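Enoyl-CoA hydratase/carnithine racemase (Thermus thermophilus JL-18, PDB 6SL9) is the crotonase-family isomerase PaaG, which probably forms oxepin-CoA in bacterial phenylacetic acid catabolism. Local coordinates at residues A[14-19]-A[189-194]. Numbering follows the deposited sequence.
Sequences VLVLTL and EALSLA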
loop_
_atom_site.group_PDB
_atom_site.type_symbol
_atom_site.label_atom_id
_atom_site.label_comp_id
_atom_site.label_asym_id
_atom_site.label_seq_id
_atom_site.Cartn_x
_atom_site.Cartn_y
_atom_site.Cartn_z
ATOM N N VAL A 14 7.826 8.826 -29.889
ATOM C CA VAL A 14 7.932 7.591 -29.088
ATOM C C VAL A 14 9.161 6.793 -29.528
ATOM O O VAL A 14 9.275 6.443 -30.718
ATOM C CB VAL A 14 6.647 6.748 -29.184
ATOM C CG1 VAL A 14 6.788 5.480 -28.339
ATOM C CG2 VAL A 14 5.441 7.551 -28.762
ATOM N N LEU A 15 9.981 6.407 -28.572
ATOM C CA LEU A 15 11.022 5.400 -28.819
ATOM C C LEU A 15 10.428 4.039 -28.421
ATOM O O LEU A 15 10.169 3.833 -27.258
ATOM C CB LEU A 15 12.304 5.737 -28.067
ATOM C CG LEU A 15 13.421 4.723 -28.216
ATOM C CD1 LEU A 15 13.918 4.624 -29.639
ATOM C CD2 LEU A 15 14.585 5.064 -27.314
ATOM N N VAL A 16 10.346 3.145 -29.397
ATOM C CA VAL A 16 9.845 1.781 -29.204
ATOM C C VAL A 16 11.041 0.851 -29.046
ATOM O O VAL A 16 11.884 0.758 -29.976
ATOM C CB VAL A 16 8.943 1.363 -30.356
ATOM C CG1 VAL A 16 8.388 -0.026 -30.042
ATOM C CG2 VAL A 16 7.801 2.311 -30.613
ATOM N N LEU A 17 11.085 0.216 -27.906
ATOM C CA LEU A 17 12.132 -0.766 -27.546
ATOM C C LEU A 17 11.533 -2.161 -27.512
ATOM O O LEU A 17 10.529 -2.360 -26.839
ATOM C CB LEU A 17 12.737 -0.425 -26.187
ATOM C CG LEU A 17 13.360 0.972 -26.091
ATOM C CD1 LEU A 17 13.974 1.213 -24.721
ATOM C CD2 LEU A 17 14.388 1.235 -27.209
ATOM N N THR A 18 12.168 -3.105 -28.182
ATOM C CA THR A 18 11.667 -4.474 -28.258
ATOM C C THR A 18 12.760 -5.420 -27.804
ATOM O O THR A 18 13.822 -5.494 -28.452
ATOM C CB THR A 18 11.134 -4.802 -29.650
ATOM O OG1 THR A 18 10.213 -3.817 -30.089
ATOM C CG2 THR A 18 10.501 -6.179 -29.672
ATOM N N LEU A 19 12.474 -6.146 -26.731
ATOM C CA LEU A 19 13.354 -7.251 -26.303
ATOM C C LEU A 19 13.394 -8.287 -27.435
ATOM O O LEU A 19 12.318 -8.768 -27.886
ATOM C CB LEU A 19 12.863 -7.909 -24.999
ATOM C CG LEU A 19 12.588 -6.945 -23.847
ATOM C CD1 LEU A 19 12.033 -7.721 -22.699
ATOM C CD2 LEU A 19 13.796 -6.153 -23.455
ATOM N N GLU A 189 -2.728 -0.229 -29.632
ATOM C CA GLU A 189 -3.275 0.477 -28.450
ATOM C C GLU A 189 -2.103 1.044 -27.627
ATOM O O GLU A 189 -2.220 2.175 -27.118
ATOM C CB GLU A 189 -4.194 -0.469 -27.639
ATOM C CG GLU A 189 -5.452 -0.861 -28.371
ATOM C CD GLU A 189 -6.772 -0.800 -27.673
ATOM O OE1 GLU A 189 -7.705 -1.454 -28.209
ATOM O OE2 GLU A 189 -6.929 0.004 -26.723
ATOM N N ALA A 190 -1.050 0.280 -27.435
ATOM C CA ALA A 190 0.063 0.741 -26.574
ATOM C C ALA A 190 0.723 1.931 -27.268
ATOM O O ALA A 190 1.110 2.893 -26.615
ATOM C CB ALA A 190 1.046 -0.391 -26.334
ATOM N N LEU A 191 0.895 1.863 -28.588
ATOM C CA LEU A 191 1.517 2.982 -29.333
ATOM C C LEU A 191 0.620 4.224 -29.277
ATOM O O LEU A 191 1.131 5.322 -29.152
ATOM C CB LEU A 191 1.865 2.586 -30.754
ATOM C CG LEU A 191 2.659 3.628 -31.495
ATOM C CD1 LEU A 191 3.998 3.951 -30.849
ATOM C CD2 LEU A 191 2.889 3.153 -32.912
ATOM N N SER A 192 -0.681 4.067 -29.418
ATOM C CA SER A 192 -1.617 5.215 -29.339
ATOM C C SER A 192 -1.437 5.885 -27.981
ATOM O O SER A 192 -1.383 7.131 -27.908
ATOM C CB SER A 192 -3.046 4.721 -29.538
ATOM O OG SER A 192 -3.924 5.799 -29.412
ATOM N N LEU A 193 -1.411 5.100 -26.899
ATOM C CA LEU A 193 -1.271 5.702 -25.554
ATOM C C LEU A 193 0.107 6.383 -25.440
ATOM O O LEU A 193 0.210 7.499 -24.947
ATOM C CB LEU A 193 -1.423 4.596 -24.507
ATOM C CG LEU A 193 -1.157 5.009 -23.054
ATOM C CD1 LEU A 193 -2.102 6.098 -22.648
ATOM C CD2 LEU A 193 -1.265 3.836 -22.108
ATOM N N ALA A 194 1.173 5.739 -25.879
ATOM C CA ALA A 194 2.515 6.338 -25.842
ATOM C C ALA A 194 2.548 7.635 -26.639
ATOM O O ALA A 194 3.168 8.594 -26.200
ATOM C CB ALA A 194 3.540 5.337 -26.304
#
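Val14 opens strand 14-19 and lies nearest to Ala194 of the helical segment 189-194, with 6.4 Å between their CA atoms. The short axes of strand and helix run roughly antiparallel, at 146°, and come within 9.7 Å of each other. No hydrogen bond joins the two segments. The contact is small, burying 146 Å², and is made by methyl groups, one of which also lies on a backbone carbonyl. Val14 has the largest share of it. Val14 CG1 and CG2 straddle Ala194 CB, each 3.8 Å away. Val14 CG1 stands anti to the backbone N (chi1 -180°). This puts Val14 CG2 beside that N, 3.6 Å from Ala194 O. In the crotonase fold of this family, strand 14-19 belongs to the mixed core sheet, between strands 6-11 and 51-56. Helix 186-197 follows the last strand of that sheet, 179-181, and packs against one face. Leu191 reaches strand 14-19 through CD1, which sits 4.1 Å from Val14 CG1 and 4.1 Å from Val16 CG2. It meets the Val16 side chain at about a right angle. Replacing Val14 by an alanine removes both methyls, and would probably open a gap over Ala194 and weaken the packing on Leu191 CD1. The helix also touches both neighbouring strands: Leu191 packs on Gln11, and Ala190 on Leu53, which Val14 touches too.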